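Local coordinates for pili retraction protein PilT (Thermus thermophilus, PDB 5FL3), which probably binds and hydrolyses ATP as a P-loop motor of the type II/IV secretion family, and is thought to power pilus retraction, at residues R61-P66 against L103-V108; E70-R75 against C92-Q97; E334-G339 against L358-A363; E344-A349 against H354-L359. One frame throughout, in Å; residues are numbered along the deposited sequence.

Contact 1 (R61-P66 against L103-V108); sequences RALLTP and LVMRVV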
# COMPACT_ATOMS: atom_id res chain seq x y z
N ARG A 61 5.94 26.59 15.02
CA ARG A 61 4.99 27.62 15.42
C ARG A 61 4.29 28.26 14.21
O ARG A 61 3.15 28.70 14.32
CB ARG A 61 5.69 28.70 16.26
CG ARG A 61 6.33 28.17 17.51
CD ARG A 61 6.60 29.22 18.59
NE ARG A 61 7.15 28.56 19.77
CZ ARG A 61 6.41 28.06 20.76
NH1 ARG A 61 5.08 28.18 20.73
NH2 ARG A 61 6.99 27.44 21.79
N ALA A 62 4.98 28.28 13.07
CA ALA A 62 4.43 28.82 11.84
C ALA A 62 3.35 27.93 11.24
O ALA A 62 2.56 28.38 10.42
CB ALA A 62 5.53 29.04 10.83
N LEU A 63 3.33 26.66 11.63
CA LEU A 63 2.38 25.70 11.08
C LEU A 63 1.12 25.51 11.92
O LEU A 63 0.09 25.07 11.42
CB LEU A 63 3.06 24.35 10.87
CG LEU A 63 4.15 24.38 9.81
CD1 LEU A 63 4.71 23.01 9.60
CD2 LEU A 63 3.59 24.93 8.51
N LEU A 64 1.19 25.84 13.20
CA LEU A 64 0.09 25.59 14.12
C LEU A 64 -0.88 26.76 14.25
O LEU A 64 -0.49 27.92 14.15
CB LEU A 64 0.63 25.25 15.50
CG LEU A 64 1.49 24.00 15.59
CD1 LEU A 64 2.09 23.93 16.99
CD2 LEU A 64 0.64 22.77 15.26
N THR A 65 -2.14 26.45 14.52
CA THR A 65 -3.12 27.46 14.84
C THR A 65 -2.89 27.87 16.29
O THR A 65 -2.26 27.12 17.05
CB THR A 65 -4.56 26.95 14.63
OG1 THR A 65 -4.88 25.98 15.63
CG2 THR A 65 -4.71 26.34 13.23
N PRO A 66 -3.35 29.07 16.69
CA PRO A 66 -3.08 29.53 18.06
C PRO A 66 -3.62 28.59 19.14
O PRO A 66 -3.00 28.46 20.20
CB PRO A 66 -3.77 30.89 18.10
CG PRO A 66 -3.63 31.39 16.69
CD PRO A 66 -3.86 30.17 15.83
N LEU A 103 9.90 17.45 13.41
CA LEU A 103 8.73 17.56 12.58
C LEU A 103 8.81 16.57 11.43
O LEU A 103 9.82 16.49 10.72
CB LEU A 103 8.60 18.98 12.04
CG LEU A 103 7.22 19.56 11.74
CD1 LEU A 103 6.34 19.45 12.96
CD2 LEU A 103 7.33 21.01 11.27
N VAL A 104 7.76 15.76 11.28
CA VAL A 104 7.70 14.85 10.15
C VAL A 104 6.40 15.10 9.42
O VAL A 104 5.32 14.96 9.99
CB VAL A 104 7.80 13.37 10.56
CG1 VAL A 104 7.66 12.50 9.33
CG2 VAL A 104 9.12 13.09 11.26
N MET A 105 6.51 15.50 8.16
CA MET A 105 5.35 15.85 7.37
C MET A 105 5.16 14.84 6.26
O MET A 105 6.11 14.56 5.51
CB MET A 105 5.53 17.25 6.80
CG MET A 105 6.04 18.22 7.83
SD MET A 105 6.15 19.88 7.18
CE MET A 105 4.47 20.15 6.59
N ARG A 106 3.96 14.27 6.16
CA ARG A 106 3.63 13.37 5.04
C ARG A 106 2.71 14.03 4.02
O ARG A 106 1.70 14.64 4.37
CB ARG A 106 2.99 12.09 5.57
CG ARG A 106 2.58 11.11 4.48
CD ARG A 106 1.98 9.86 5.09
NE ARG A 106 0.93 10.22 6.04
CZ ARG A 106 -0.34 10.46 5.71
NH1 ARG A 106 -0.72 10.36 4.43
NH2 ARG A 106 -1.23 10.79 6.64
N VAL A 107 3.05 13.93 2.74
CA VAL A 107 2.17 14.49 1.72
C VAL A 107 1.00 13.56 1.44
O VAL A 107 1.21 12.39 1.15
CB VAL A 107 2.91 14.77 0.40
CG1 VAL A 107 1.97 15.46 -0.61
CG2 VAL A 107 4.16 15.61 0.66
N VAL A 108 -0.23 14.06 1.58
CA VAL A 108 -1.43 13.31 1.20
C VAL A 108 -1.71 13.65 -0.25
O VAL A 108 -2.13 14.77 -0.54
CB VAL A 108 -2.67 13.69 2.08
CG1 VAL A 108 -3.80 12.69 1.89
CG2 VAL A 108 -2.29 13.81 3.56
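Leu63, on helix 53-63, lies over strand 100-108 with its CA 10.4 Å from that of Leu103, so the two backbones stay well apart and side chains bridge the gap. A single methyl of Leu63 does the touching. Its CD1 sits 3.7 Å from CD2 of Leu103, the two leucines meeting at a slant. The same CD1 faces the end of Met105, whose CE lies 4.2 Å from it, methyl to methyl. Leu63 CG is anti to its carbonyl carbon (chi1 -66°), which carries the isobutyl group down to the strand. The Met105 chain runs extended to its sulfur and then turns at chi3 (55°), bringing CE to the tip of Leu63. Leu103 and Met105 are two apart on the strand and both project to the helix-covered face of the antiparallel sheet, which belongs to the N-terminal domain. Beside them on that face, strand 88-97 adds Leu94 and Cys92 to the same apolar layer. All three touching residues are buried and meet through carbon atoms alone, so the contact depends on shape and the exclusion of water; between these two segments no polar bond adds direction.

Contact 2 (E70-R75 against C92-Q97); sequences EELEYR and CNLLRQ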
# COMPACT_ATOMS: atom_id res chain seq x y z
N GLU A 70 -1.30 26.40 22.05
CA GLU A 70 -1.44 26.28 23.48
C GLU A 70 -1.44 24.81 23.91
O GLU A 70 -0.72 24.45 24.85
CB GLU A 70 -2.70 27.00 23.98
CG GLU A 70 -2.67 27.28 25.50
CD GLU A 70 -1.25 27.51 26.03
OE1 GLU A 70 -0.61 28.52 25.64
OE2 GLU A 70 -0.78 26.68 26.84
N GLU A 71 -2.21 23.97 23.23
CA GLU A 71 -2.25 22.55 23.56
C GLU A 71 -0.89 21.88 23.34
O GLU A 71 -0.63 20.79 23.85
CB GLU A 71 -3.30 21.81 22.74
CG GLU A 71 -2.78 21.36 21.40
CD GLU A 71 -3.74 20.45 20.66
OE1 GLU A 71 -4.85 20.91 20.29
OE2 GLU A 71 -3.38 19.26 20.44
N LEU A 72 -0.02 22.55 22.58
CA LEU A 72 1.30 22.02 22.30
C LEU A 72 2.14 21.94 23.56
O LEU A 72 2.92 21.01 23.73
CB LEU A 72 2.01 22.88 21.25
CG LEU A 72 3.47 22.49 21.01
CD1 LEU A 72 3.59 21.03 20.63
CD2 LEU A 72 4.08 23.37 19.94
N GLU A 73 1.96 22.91 24.45
CA GLU A 73 2.71 22.92 25.71
C GLU A 73 2.26 21.81 26.65
O GLU A 73 2.86 21.60 27.70
CB GLU A 73 2.57 24.28 26.41
CG GLU A 73 3.32 25.41 25.72
CD GLU A 73 3.32 26.69 26.53
OE1 GLU A 73 3.28 26.60 27.78
OE2 GLU A 73 3.36 27.79 25.93
N TYR A 74 1.21 21.09 26.27
CA TYR A 74 0.73 19.99 27.10
C TYR A 74 1.04 18.59 26.54
O TYR A 74 0.71 17.59 27.17
CB TYR A 74 -0.78 20.15 27.32
CG TYR A 74 -1.09 21.24 28.32
CD1 TYR A 74 -0.94 21.01 29.68
CD2 TYR A 74 -1.50 22.50 27.90
CE1 TYR A 74 -1.21 22.00 30.61
CE2 TYR A 74 -1.77 23.51 28.82
CZ TYR A 74 -1.62 23.24 30.18
OH TYR A 74 -1.88 24.22 31.12
N ARG A 75 1.69 18.53 25.38
CA ARG A 75 1.89 17.26 24.68
C ARG A 75 3.36 16.93 24.30
O ARG A 75 4.13 17.81 23.92
CB ARG A 75 1.02 17.23 23.42
CG ARG A 75 -0.45 16.81 23.63
CD ARG A 75 -1.16 16.77 22.28
NE ARG A 75 -2.14 15.69 22.10
CZ ARG A 75 -1.86 14.39 21.96
NH1 ARG A 75 -0.60 13.95 22.02
NH2 ARG A 75 -2.85 13.52 21.79
N CYS A 92 1.00 15.96 9.78
CA CYS A 92 2.25 16.34 10.42
C CYS A 92 2.37 15.77 11.81
O CYS A 92 1.42 15.81 12.60
CB CYS A 92 2.38 17.87 10.47
SG CYS A 92 2.12 18.66 8.88
N ASN A 93 3.55 15.26 12.11
CA ASN A 93 3.83 14.78 13.43
C ASN A 93 4.93 15.58 14.07
O ASN A 93 6.09 15.50 13.68
CB ASN A 93 4.18 13.30 13.40
CG ASN A 93 2.97 12.44 13.62
OD1 ASN A 93 2.59 12.16 14.77
ND2 ASN A 93 2.33 12.03 12.53
N LEU A 94 4.53 16.39 15.05
CA LEU A 94 5.46 17.17 15.82
C LEU A 94 5.92 16.26 16.94
O LEU A 94 5.11 15.57 17.54
CB LEU A 94 4.78 18.44 16.34
CG LEU A 94 5.54 19.49 17.16
CD1 LEU A 94 6.83 19.88 16.49
CD2 LEU A 94 4.67 20.73 17.32
N LEU A 95 7.23 16.22 17.19
CA LEU A 95 7.77 15.44 18.28
C LEU A 95 8.78 16.26 19.06
O LEU A 95 9.09 17.39 18.68
CB LEU A 95 8.42 14.15 17.76
CG LEU A 95 9.46 14.38 16.66
CD1 LEU A 95 10.84 14.04 17.19
CD2 LEU A 95 9.17 13.59 15.40
N ARG A 96 9.27 15.68 20.15
CA ARG A 96 10.39 16.22 20.94
C ARG A 96 11.51 15.20 20.94
O ARG A 96 11.27 14.03 21.17
CB ARG A 96 9.96 16.52 22.37
CG ARG A 96 8.83 17.53 22.47
CD ARG A 96 8.15 17.51 23.83
NE ARG A 96 7.16 18.57 23.95
CZ ARG A 96 7.46 19.86 24.14
NH1 ARG A 96 8.74 20.23 24.23
NH2 ARG A 96 6.49 20.77 24.23
N GLN A 97 12.73 15.63 20.67
CA GLN A 97 13.84 14.71 20.78
C GLN A 97 15.08 15.47 21.20
O GLN A 97 15.42 16.51 20.62
CB GLN A 97 14.05 13.96 19.46
CG GLN A 97 14.49 14.79 18.28
CD GLN A 97 16.01 14.89 18.20
OE1 GLN A 97 16.72 14.07 18.74
NE2 GLN A 97 16.49 15.90 17.50
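A leucine pair, Leu72 with Leu94, and a side-chain-to-backbone hydrogen bond from Arg96 join the last part of helix 66-72 to one face of strand 88-97, away from the nucleotide site. The leucines are buried and cross at about a right angle. CD2 of Leu94 fits against the fork of Leu72, 3.5 Å from CD1 and 3.8 Å from CD2. In each leucine CG is anti to the backbone N, and for Leu72 this brings the end of the side chain closer to the strand than its CB direction would suggest. Further along the strand, the exposed Arg96 starts with CG anti to its carbonyl carbon (chi1 -60°) and runs extended to NE, reaching the Leu72-Arg75 turn. Its NE donates to Arg75 O at 3.1 Å, almost straight at 176°, with the oxygen close to the guanidinium plane and the donor tilted somewhat from the carbonyl plane. Leu72 O also stands at the guanidinium edge, but NH2 is a long 3.6 Å from it. That oxygen accepts the Arg75 N-H, closing the type I turn, which is consistent with the Arg75 carbonyl being presented to Arg96. Around the pair, Met78 of strand 78-84 packs on Leu72, Phe101 and Leu103 of strand 100-108 touch Leu94, and Leu64, from the link between helices 53-63 and 66-72, touches both leucines.

Contact 3 (E334-G339 against L358-A363); sequences ELYTEG and LLLTKA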
# COMPACT_ATOMS: atom_id res chain seq x y z
N GLU A 334 11.95 -11.05 -16.74
CA GLU A 334 11.38 -10.12 -17.71
C GLU A 334 11.87 -8.69 -17.49
O GLU A 334 12.09 -7.94 -18.44
CB GLU A 334 9.85 -10.18 -17.64
CG GLU A 334 9.13 -9.32 -18.66
CD GLU A 334 7.62 -9.51 -18.64
OE1 GLU A 334 7.13 -10.43 -17.93
OE2 GLU A 334 6.92 -8.74 -19.33
N LEU A 335 12.06 -8.30 -16.23
CA LEU A 335 12.56 -6.96 -15.92
C LEU A 335 14.05 -6.84 -16.21
O LEU A 335 14.50 -5.83 -16.75
CB LEU A 335 12.27 -6.60 -14.44
CG LEU A 335 10.80 -6.25 -14.14
CD1 LEU A 335 10.49 -6.36 -12.65
CD2 LEU A 335 10.44 -4.85 -14.67
N TYR A 336 14.80 -7.89 -15.86
CA TYR A 336 16.24 -7.92 -16.13
C TYR A 336 16.54 -7.90 -17.63
O TYR A 336 17.27 -7.01 -18.09
CB TYR A 336 16.90 -9.15 -15.50
CG TYR A 336 18.36 -9.20 -15.85
CD1 TYR A 336 19.23 -8.21 -15.40
CD2 TYR A 336 18.88 -10.21 -16.65
CE1 TYR A 336 20.57 -8.23 -15.72
CE2 TYR A 336 20.23 -10.24 -16.97
CZ TYR A 336 21.07 -9.24 -16.50
OH TYR A 336 22.42 -9.25 -16.82
N THR A 337 15.99 -8.85 -18.39
CA THR A 337 16.26 -8.90 -19.83
C THR A 337 15.89 -7.60 -20.51
O THR A 337 16.54 -7.20 -21.48
CB THR A 337 15.52 -10.02 -20.57
OG1 THR A 337 14.15 -9.64 -20.76
CG2 THR A 337 15.63 -11.35 -19.84
N GLU A 338 14.85 -6.92 -20.01
CA GLU A 338 14.42 -5.65 -20.58
C GLU A 338 15.23 -4.48 -20.09
O GLU A 338 14.99 -3.34 -20.48
CB GLU A 338 12.96 -5.39 -20.26
CG GLU A 338 12.03 -6.16 -21.14
CD GLU A 338 10.61 -5.74 -20.93
OE1 GLU A 338 10.04 -6.11 -19.88
OE2 GLU A 338 10.07 -5.02 -21.81
N GLY A 339 16.18 -4.76 -19.21
CA GLY A 339 17.11 -3.73 -18.77
C GLY A 339 16.50 -2.70 -17.85
O GLY A 339 16.92 -1.55 -17.85
N LEU A 358 18.45 -20.29 -13.99
CA LEU A 358 17.82 -21.29 -14.84
C LEU A 358 16.83 -20.62 -15.78
O LEU A 358 17.02 -20.60 -17.00
CB LEU A 358 17.11 -22.35 -14.00
CG LEU A 358 17.99 -23.30 -13.20
CD1 LEU A 358 17.13 -24.34 -12.49
CD2 LEU A 358 19.00 -23.95 -14.11
N LEU A 359 15.78 -20.07 -15.19
CA LEU A 359 14.74 -19.35 -15.92
C LEU A 359 15.29 -18.30 -16.88
O LEU A 359 14.79 -18.14 -18.00
CB LEU A 359 13.79 -18.69 -14.92
CG LEU A 359 12.29 -18.93 -15.10
CD1 LEU A 359 11.94 -20.37 -14.76
CD2 LEU A 359 11.51 -17.98 -14.23
N LEU A 360 16.33 -17.58 -16.44
CA LEU A 360 16.95 -16.53 -17.25
C LEU A 360 17.60 -17.09 -18.50
O LEU A 360 17.38 -16.57 -19.59
CB LEU A 360 17.99 -15.75 -16.43
CG LEU A 360 18.81 -14.73 -17.22
CD1 LEU A 360 17.92 -13.72 -17.91
CD2 LEU A 360 19.80 -14.03 -16.31
N THR A 361 18.38 -18.16 -18.33
CA THR A 361 19.16 -18.74 -19.44
C THR A 361 18.27 -19.03 -20.65
O THR A 361 18.76 -19.08 -21.79
CB THR A 361 19.88 -20.05 -19.02
OG1 THR A 361 18.96 -20.92 -18.35
CG2 THR A 361 21.06 -19.76 -18.10
N LYS A 362 16.98 -19.20 -20.40
CA LYS A 362 16.01 -19.42 -21.46
C LYS A 362 15.52 -18.12 -22.08
O LYS A 362 14.34 -17.97 -22.41
CB LYS A 362 14.84 -20.22 -20.90
CG LYS A 362 15.31 -21.33 -20.00
CD LYS A 362 14.18 -21.86 -19.14
CE LYS A 362 14.10 -23.38 -19.19
NZ LYS A 362 12.97 -23.91 -18.38
N ALA A 363 16.44 -17.17 -22.23
CA ALA A 363 16.17 -15.90 -22.89
C ALA A 363 17.48 -15.22 -23.27
O ALA A 363 18.46 -15.32 -22.54
CB ALA A 363 15.33 -15.00 -22.01
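Leu360 sets its two methyls against Tyr336 and Thr337. CD1 lies at the edge of the tyrosine ring, close to the ring plane and 3.9 Å from Tyr336 CD2, while CD2 of the leucine reaches Tyr336 CE2, also at 3.9 Å. The two side chains cross roughly at right angles. The same CD1 of Leu360 also meets the methyl of Thr337, CG2, at 3.8 Å, the two groups passing in opposite directions. That CG2 in turn comes within 4.3 Å of Ala363 CB, where the modelled chain ends. In Thr337, CG2 is anti to the carbonyl carbon and thus turned to the opposing helix. In Leu360, CG is anti to the backbone N (chi1 173°), which swings the branch toward helix 328-337. This is helix-to-helix packing in the small C-terminal helical region, where helices 328-337, 343-349 and 353-361 follow one another and pack together. Helix 328-337 finishes in a Schellman motif: Gly339 takes positive phi (73°), and its N donates to Tyr336 O at 2.7 Å. The chain then turns off through Leu340 and Ile341, both of which touch Leu335. One turn back from Thr337, Val333 packs on Leu360 and on Leu359, and Gln330 touches Leu359 as well.

Contact 4 (E344-A349 against H354-L359); sequences EDALSA and HEFRLL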
# COMPACT_ATOMS: atom_id res chain seq x y z
N GLU A 344 22.36 -7.84 -10.26
CA GLU A 344 22.56 -7.91 -8.82
C GLU A 344 21.23 -7.75 -8.10
O GLU A 344 20.84 -8.59 -7.29
CB GLU A 344 23.54 -6.84 -8.37
CG GLU A 344 23.98 -6.98 -6.93
CD GLU A 344 24.93 -5.87 -6.48
OE1 GLU A 344 25.08 -4.87 -7.23
OE2 GLU A 344 25.51 -6.00 -5.37
N ASP A 345 20.53 -6.67 -8.41
CA ASP A 345 19.22 -6.41 -7.84
C ASP A 345 18.20 -7.53 -8.19
O ASP A 345 17.44 -7.97 -7.32
CB ASP A 345 18.71 -5.04 -8.29
CG ASP A 345 19.43 -3.90 -7.60
OD1 ASP A 345 20.10 -4.15 -6.56
OD2 ASP A 345 19.33 -2.76 -8.08
N ALA A 346 18.20 -7.98 -9.44
CA ALA A 346 17.33 -9.08 -9.83
C ALA A 346 17.60 -10.33 -8.98
O ALA A 346 16.67 -11.04 -8.60
CB ALA A 346 17.49 -9.39 -11.31
N LEU A 347 18.87 -10.59 -8.67
CA LEU A 347 19.24 -11.81 -7.95
C LEU A 347 19.00 -11.71 -6.45
O LEU A 347 18.69 -12.70 -5.80
CB LEU A 347 20.70 -12.19 -8.20
CG LEU A 347 20.96 -13.14 -9.37
CD1 LEU A 347 22.38 -12.96 -9.85
CD2 LEU A 347 20.70 -14.59 -8.97
N SER A 348 19.15 -10.51 -5.90
CA SER A 348 18.92 -10.34 -4.47
C SER A 348 17.42 -10.37 -4.16
O SER A 348 17.01 -10.72 -3.04
CB SER A 348 19.55 -9.04 -3.97
OG SER A 348 18.79 -7.92 -4.39
N ALA A 349 16.62 -10.01 -5.16
CA ALA A 349 15.16 -9.98 -5.03
C ALA A 349 14.51 -11.35 -5.28
O ALA A 349 13.39 -11.59 -4.82
CB ALA A 349 14.57 -8.96 -5.99
N HIS A 354 18.52 -19.27 -7.40
CA HIS A 354 18.80 -20.43 -8.22
C HIS A 354 17.83 -20.52 -9.38
O HIS A 354 18.23 -20.46 -10.54
CB HIS A 354 18.73 -21.70 -7.37
CG HIS A 354 18.96 -22.95 -8.16
ND1 HIS A 354 20.22 -23.48 -8.36
CD2 HIS A 354 18.10 -23.78 -8.80
CE1 HIS A 354 20.12 -24.58 -9.09
NE2 HIS A 354 18.84 -24.78 -9.37
N GLU A 355 16.54 -20.66 -9.06
CA GLU A 355 15.50 -20.82 -10.08
C GLU A 355 15.51 -19.63 -11.04
O GLU A 355 15.00 -19.72 -12.16
CB GLU A 355 14.11 -21.01 -9.45
CG GLU A 355 13.91 -22.37 -8.72
CD GLU A 355 12.50 -22.59 -8.14
OE1 GLU A 355 11.51 -22.55 -8.91
OE2 GLU A 355 12.38 -22.84 -6.91
N PHE A 356 16.12 -18.54 -10.61
CA PHE A 356 16.25 -17.36 -11.45
C PHE A 356 17.16 -17.59 -12.66
O PHE A 356 16.72 -17.40 -13.80
CB PHE A 356 16.77 -16.16 -10.64
CG PHE A 356 16.99 -14.93 -11.47
CD1 PHE A 356 15.92 -14.18 -11.93
CD2 PHE A 356 18.27 -14.51 -11.80
CE1 PHE A 356 16.12 -13.05 -12.70
CE2 PHE A 356 18.47 -13.38 -12.57
CZ PHE A 356 17.39 -12.65 -13.02
N ARG A 357 18.41 -17.98 -12.41
CA ARG A 357 19.38 -18.09 -13.51
C ARG A 357 18.99 -19.19 -14.50
O ARG A 357 19.17 -19.04 -15.71
CB ARG A 357 20.80 -18.32 -12.97
CG ARG A 357 21.88 -18.46 -14.06
CD ARG A 357 21.99 -17.25 -15.02
NE ARG A 357 23.11 -17.40 -15.95
CZ ARG A 357 23.28 -16.70 -17.08
NH1 ARG A 357 22.38 -15.80 -17.44
NH2 ARG A 357 24.34 -16.93 -17.85
N LEU A 358 18.45 -20.29 -13.99
CA LEU A 358 17.82 -21.29 -14.84
C LEU A 358 16.83 -20.62 -15.78
O LEU A 358 17.02 -20.60 -17.00
CB LEU A 358 17.11 -22.35 -14.00
CG LEU A 358 17.99 -23.30 -13.20
CD1 LEU A 358 17.13 -24.34 -12.49
CD2 LEU A 358 19.00 -23.95 -14.11
N LEU A 359 15.78 -20.07 -15.19
CA LEU A 359 14.74 -19.35 -15.92
C LEU A 359 15.29 -18.30 -16.88
O LEU A 359 14.79 -18.14 -18.00
CB LEU A 359 13.79 -18.69 -14.92
CG LEU A 359 12.29 -18.93 -15.10
CD1 LEU A 359 11.94 -20.37 -14.76
CD2 LEU A 359 11.51 -17.98 -14.23
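Apolar packing does the work between residues 344-349 and 354-359, and the ring of Phe356 is its centre, reached by Ala346 and Leu347. The far end of the ring goes to the alanine: Phe356 CZ is 3.7 Å from Ala346 CB, with CE1 slightly farther at 4.1 Å. CD2 and CE2 of the ring meet the leucine, which approaches obliquely, Phe356 CD2 lying 3.7 Å from Leu347 CD2 and 3.9 Å from Leu347 CG, and the two side chains cross nearly at right angles. With CG anti to the backbone N (chi1 177°), the ring extends from its helix straight to the neighbouring one. The closest CA pair, Leu347 with Phe356, is 7.2 Å apart. Leu332 and Val333 of helix 328-337 also touch the ring, so three helices share it, while Ile341 packs on Ala346. The polar interactions belong to the surroundings. Ser342 OG bonds to Asp345 N and Ser352 OG to Glu355 N, each serine close to the beginning of its helix, and Glu355 forms a salt bridge with Lys314. Carbon atoms alone meet across these two segments, the ring resting against two successive residues of helix 343-349; what the contact contributes is burial of Phe356 and Ala346 away from water, while Leu347 stays only partly covered.

Overall arrangement
After a first helix and three strands come helices 53-63 and 66-72, then strands 78-84, 88-97 and 100-108. Contact 2 closes its loop at strand 88-97, nested inside the larger loop that contact 1 closes on strand 100-108. The two strands are neighbours and the contacts touch, Val104 O meeting Asn93 N, so successive helices are laid on one antiparallel sheet. The nucleotide-binding core follows. Beyond it, contact 4 closes a short loop between consecutive helices and contact 3 a longer one from helix 328-337, both ending on helix 353-361 and sharing Leu358 and Leu359. The two pairs lie on opposite sides of the chain's centre, contacts 1 and 3 about 46 Å apart between centres.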